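Local atomic coordinates of cyclic UMP-AMP synthase (Rhodothermus marinus SG0.5JP17-172, PDB entry 6E0K), a protein that joins UTP and ATP into the cyclic dinucleotide 3',3'-cUAMP, the second messenger of a CBASS antiphage defence system, with magnesium as cofactor. Residues Asn73-Thr76 and Ala77-Arg81; Arg101-Thr104 and Asp105-Ala109. All coordinates share one frame; numbering follows the deposited sequence.

Interaction 1 (Asn73-Thr76 and Ala77-Arg81)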
loop_
_atom_site.group_PDB
_atom_site.type_symbol
_atom_site.label_atom_id
_atom_site.label_comp_id
_atom_site.label_asym_id
_atom_site.label_seq_id
_atom_site.Cartn_x
_atom_site.Cartn_y
_atom_site.Cartn_z
ATOM N N ASN A 73 -17.741 2.334 12.113
ATOM C CA ASN A 73 -17.014 2.847 13.269
ATOM C C ASN A 73 -16.962 1.782 14.350
ATOM O O ASN A 73 -17.564 0.712 14.228
ATOM C CB ASN A 73 -17.684 4.108 13.802
ATOM C CG ASN A 73 -19.127 3.862 14.155
ATOM O OD1 ASN A 73 -19.408 3.258 15.178
ATOM N ND2 ASN A 73 -20.046 4.286 13.286
ATOM N N ASN A 74 -16.242 2.101 15.424
ATOM C CA ASN A 74 -16.113 1.239 16.591
ATOM C C ASN A 74 -16.878 1.766 17.798
ATOM O O ASN A 74 -16.573 1.375 18.929
ATOM C CB ASN A 74 -14.639 1.062 16.956
ATOM C CG ASN A 74 -13.983 2.367 17.367
ATOM O OD1 ASN A 74 -14.441 3.452 17.005
ATOM N ND2 ASN A 74 -12.914 2.267 18.147
ATOM N N LEU A 75 -17.855 2.640 17.584
ATOM C CA LEU A 75 -18.584 3.248 18.685
ATOM C C LEU A 75 -19.572 2.280 19.315
ATOM O O LEU A 75 -20.177 1.442 18.635
ATOM C CB LEU A 75 -19.357 4.472 18.193
ATOM C CG LEU A 75 -18.497 5.593 17.633
ATOM C CD1 LEU A 75 -19.403 6.569 16.881
ATOM C CD2 LEU A 75 -17.786 6.264 18.817
ATOM N N THR A 76 -19.759 2.429 20.630
ATOM C CA THR A 76 -20.846 1.762 21.317
ATOM C C THR A 76 -22.143 2.517 21.077
ATOM O O THR A 76 -22.152 3.657 20.608
ATOM C CB THR A 76 -20.594 1.690 22.820
ATOM O OG1 THR A 76 -20.613 3.025 23.356
ATOM C CG2 THR A 76 -19.253 1.021 23.112
ATOM N N ALA A 77 -23.252 1.861 21.402
ATOM C CA ALA A 77 -24.547 2.514 21.254
ATOM C C ALA A 77 -24.615 3.805 22.059
ATOM O O ALA A 77 -25.205 4.799 21.610
ATOM C CB ALA A 77 -25.659 1.562 21.684
ATOM N N GLU A 78 -24.052 3.799 23.271
ATOM C CA GLU A 78 -24.069 4.997 24.102
ATOM C C GLU A 78 -23.238 6.117 23.486
ATOM O O GLU A 78 -23.656 7.288 23.508
ATOM C CB GLU A 78 -23.577 4.660 25.514
ATOM C CG GLU A 78 -23.316 5.876 26.418
ATOM C CD GLU A 78 -24.568 6.706 26.747
ATOM O OE1 GLU A 78 -25.708 6.333 26.379
ATOM O OE2 GLU A 78 -24.400 7.754 27.409
ATOM N N GLN A 79 -22.071 5.788 22.920
ATOM C CA GLN A 79 -21.262 6.829 22.296
ATOM C C GLN A 79 -21.973 7.404 21.084
ATOM O O GLN A 79 -21.950 8.623 20.865
ATOM C CB GLN A 79 -19.889 6.295 21.886
ATOM C CG GLN A 79 -18.994 5.863 23.029
ATOM C CD GLN A 79 -17.693 5.252 22.500
ATOM O OE1 GLN A 79 -17.725 4.284 21.743
ATOM N NE2 GLN A 79 -16.541 5.832 22.881
ATOM N N LYS A 80 -22.625 6.540 20.295
ATOM C CA LYS A 80 -23.394 7.025 19.150
ATOM C C LYS A 80 -24.496 7.971 19.600
ATOM O O LYS A 80 -24.732 9.010 18.965
ATOM C CB LYS A 80 -23.980 5.847 18.371
ATOM C CG LYS A 80 -22.941 4.998 17.669
ATOM C CD LYS A 80 -23.600 3.863 16.899
ATOM C CE LYS A 80 -22.594 2.805 16.498
ATOM N NZ LYS A 80 -23.309 1.650 15.863
ATOM N N ARG A 81 -25.178 7.628 20.703
ATOM C CA ARG A 81 -26.225 8.493 21.241
ATOM C C ARG A 81 -25.664 9.850 21.656
ATOM O O ARG A 81 -26.235 10.894 21.329
ATOM C CB ARG A 81 -26.932 7.808 22.418
ATOM C CG ARG A 81 -28.104 6.920 22.007
ATOM C CD ARG A 81 -28.981 6.561 23.220
ATOM N NE ARG A 81 -28.196 5.914 24.259
ATOM C CZ ARG A 81 -28.005 4.602 24.331
ATOM N NH1 ARG A 81 -28.540 3.804 23.419
ATOM N NH2 ARG A 81 -27.276 4.098 25.316
HETATM O O HOH W 1 -15.120 3.162 21.246
#

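Interaction 2 (Arg101-Thr104 and Asp105-Ala109)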
loop_
_atom_site.group_PDB
_atom_site.type_symbol
_atom_site.label_atom_id
_atom_site.label_comp_id
_atom_site.label_asym_id
_atom_site.label_seq_id
_atom_site.Cartn_x
_atom_site.Cartn_y
_atom_site.Cartn_z
ATOM N N ARG A 101 -22.793 -0.981 -10.868
ATOM C CA ARG A 101 -23.659 -0.526 -11.952
ATOM C C ARG A 101 -23.042 0.653 -12.693
ATOM O O ARG A 101 -23.073 0.702 -13.926
ATOM C CB ARG A 101 -25.034 -0.143 -11.404
ATOM C CG ARG A 101 -25.995 -1.310 -11.290
ATOM C CD ARG A 101 -27.413 -0.826 -11.031
ATOM N NE ARG A 101 -27.559 -0.317 -9.671
ATOM C CZ ARG A 101 -27.741 -1.096 -8.611
ATOM N NH1 ARG A 101 -27.794 -2.413 -8.764
ATOM N NH2 ARG A 101 -27.863 -0.565 -7.401
ATOM N N ALA A 102 -22.471 1.604 -11.956
ATOM C CA ALA A 102 -21.852 2.768 -12.579
ATOM C C ALA A 102 -20.710 2.358 -13.496
ATOM O O ALA A 102 -20.588 2.855 -14.623
ATOM C CB ALA A 102 -21.341 3.718 -11.497
ATOM N N LEU A 103 -19.855 1.456 -13.027
ATOM C CA LEU A 103 -18.726 1.035 -13.852
ATOM C C LEU A 103 -19.196 0.233 -15.060
ATOM O O LEU A 103 -18.691 0.421 -16.170
ATOM C CB LEU A 103 -17.750 0.220 -13.009
ATOM C CG LEU A 103 -17.134 1.013 -11.857
ATOM C CD1 LEU A 103 -16.361 0.073 -10.931
ATOM C CD2 LEU A 103 -16.241 2.117 -12.401
ATOM N N THR A 104 -20.147 -0.676 -14.859
ATOM C CA THR A 104 -20.675 -1.462 -15.967
ATOM C C THR A 104 -21.355 -0.577 -17.006
ATOM O O THR A 104 -21.210 -0.804 -18.214
ATOM C CB THR A 104 -21.651 -2.508 -15.424
ATOM O OG1 THR A 104 -20.965 -3.346 -14.476
ATOM C CG2 THR A 104 -22.202 -3.362 -16.550
ATOM N N ASP A 105 -22.106 0.433 -16.558
ATOM C CA ASP A 105 -22.764 1.334 -17.506
ATOM C C ASP A 105 -21.737 2.032 -18.383
ATOM O O ASP A 105 -21.958 2.225 -19.584
ATOM C CB ASP A 105 -23.592 2.397 -16.774
ATOM C CG ASP A 105 -24.861 1.848 -16.132
ATOM O OD1 ASP A 105 -25.323 0.741 -16.491
ATOM O OD2 ASP A 105 -25.416 2.560 -15.261
ATOM N N TYR A 106 -20.609 2.422 -17.796
ATOM C CA TYR A 106 -19.640 3.218 -18.537
ATOM C C TYR A 106 -18.745 2.354 -19.429
ATOM O O TYR A 106 -18.581 2.647 -20.620
ATOM C CB TYR A 106 -18.809 4.055 -17.566
ATOM C CG TYR A 106 -17.804 4.938 -18.263
ATOM C CD1 TYR A 106 -18.184 6.159 -18.803
ATOM C CD2 TYR A 106 -16.483 4.542 -18.380
ATOM C CE1 TYR A 106 -17.266 6.964 -19.451
ATOM C CE2 TYR A 106 -15.559 5.335 -19.014
ATOM C CZ TYR A 106 -15.955 6.545 -19.549
ATOM O OH TYR A 106 -15.009 7.326 -20.181
ATOM N N TYR A 107 -18.154 1.286 -18.880
ATOM C CA TYR A 107 -17.186 0.480 -19.621
ATOM C C TYR A 107 -17.806 -0.691 -20.371
ATOM O O TYR A 107 -17.181 -1.198 -21.314
ATOM C CB TYR A 107 -16.117 -0.085 -18.685
ATOM C CG TYR A 107 -15.278 0.959 -18.004
ATOM C CD1 TYR A 107 -14.238 1.583 -18.683
ATOM C CD2 TYR A 107 -15.507 1.307 -16.663
ATOM C CE1 TYR A 107 -13.457 2.544 -18.057
ATOM C CE2 TYR A 107 -14.747 2.270 -16.040
ATOM C CZ TYR A 107 -13.716 2.882 -16.736
ATOM O OH TYR A 107 -12.951 3.843 -16.108
ATOM N N GLY A 108 -18.993 -1.133 -19.973
ATOM C CA GLY A 108 -19.611 -2.324 -20.519
ATOM C C GLY A 108 -19.386 -3.532 -19.629
ATOM O O GLY A 108 -18.350 -3.669 -18.969
ATOM N N ALA A 109 -20.371 -4.438 -19.617
ATOM C CA ALA A 109 -20.300 -5.608 -18.751
ATOM C C ALA A 109 -19.033 -6.428 -18.987
ATOM O O ALA A 109 -18.485 -7.002 -18.039
ATOM C CB ALA A 109 -21.539 -6.483 -18.952
#

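Interaction 1 (Asn73-Thr76 and Ala77-Arg81)
Thr76 and Gln79 exchange bonds across the first turn of helix 77-82. Thr76 OG1 accepts from Gln79 N at 3.2 Å, and in return Thr76 N donates to Gln79 OE1 at 3.0 Å, nearly straight at 166° and in the carbonyl plane on a lone pair. With chi1 of 66°, the Thr76 hydroxyl lies between its own N and carbonyl carbon, where it meets the N-H of Gln79. Gln79 is extended beyond CG and runs back past this hydroxyl, its CG 3.3 Å from Thr76 OG1. Together the two bonds make a capping box with Thr76 as N-cap, marking the step from strand 71-73 through a short loop into the helix; Lys80 N to Thr76 O is the first backbone bond of the helical series. Just upstream, Asn73 OD1 accepts from Leu75 N in an Asx turn, which leads into the cap. The tight part is around Leu75, which is buried: its CD2 lies 3.5 Å from Gln79 OE1, its CB 3.7 Å from Lys80 CG, and Phe83, Phe85 and Tyr139 touch it as well. Gln79 NE2 donates to Asn142 O, fixing the amide's rotation, while a water bridges Gln79 OE1 and Asn74 O. Beyond CG, Lys80 runs out extended along the exposed side, its CE passing 3.5 Å from Asn73 OD1. On the outer helix surface Glu78 OE1 forms a salt bridge with Arg81 NH2 at 2.9 Å, and Glu78 OE2 pairs with Arg82.

Interaction 2 (Arg101-Thr104 and Asp105-Ala109)
The Tyr107 ring meets Leu103 at its edge: Leu103 CD2 lies in the ring plane, 3.9 Å from Tyr107 CE2, and Leu103 O sits near that plane, 3.3 Å from Tyr107 CD2. Over one face of the same ring comes Tyr106 CD2, 3.4 Å above the centre, while Tyr107 CD2 in turn lies in plane at the edge of the Tyr106 ring. The two neighbours thus meet edge to face, although they leave the helix in different directions: chi1 of -178° swings the Tyr106 ring opposite its own N, whereas Tyr107 CG stands beside its own, which brings the ring alongside Leu103. Leu103 O also accepts from Tyr107 N at 2.9 Å, almost straight at 175°, and takes a weak bond from Tyr106 N. This is the C-terminal end of helix 92-107. Its last turn closes with Gly108 N on Thr104 O at 2.8 Å, more bent at 137°; Gly108 then leaves helical geometry with positive phi, a conformation glycine takes readily. Beyond it the chain folds back enough for Ala109 CA to rest 3.7 Å from Thr104 CG2. Thr104 OG1 itself bonds to Glu100 O, one turn earlier. The Arg101 guanidinium leads away from the contact, to a salt bridge with Asp98 and a hydrogen bond with Tyr34. Helix 18-32 covers one side, with Leu31 on Ala102 and Leu103, Ile27 on Tyr107, and Ser26 bonded to the Tyr107 hydroxyl; strands 112-114 and 119-122 pack against Leu103, through Val112, Leu119 and Val121.

Overall arrangement
Interaction 1 opens helix 77-82 and interaction 2 ends helix 92-107, the next helix in the chain. They do not touch; their centres are 37 Å apart and their nearest atoms about 22 Å. Both fall within the nucleotidyltransferase domain and border its mixed sheet, interaction 1 beside strand 127-138 and interaction 2 against strands 112-114 and 119-122. Interaction 1 lies away from the nucleotide and magnesium sites. Interaction 2 comes nearer: the Leu103 side chain is about 4 Å from that of Leu119, a UTP-binding residue, and about 10 Å from that of the magnesium ligand Asp129.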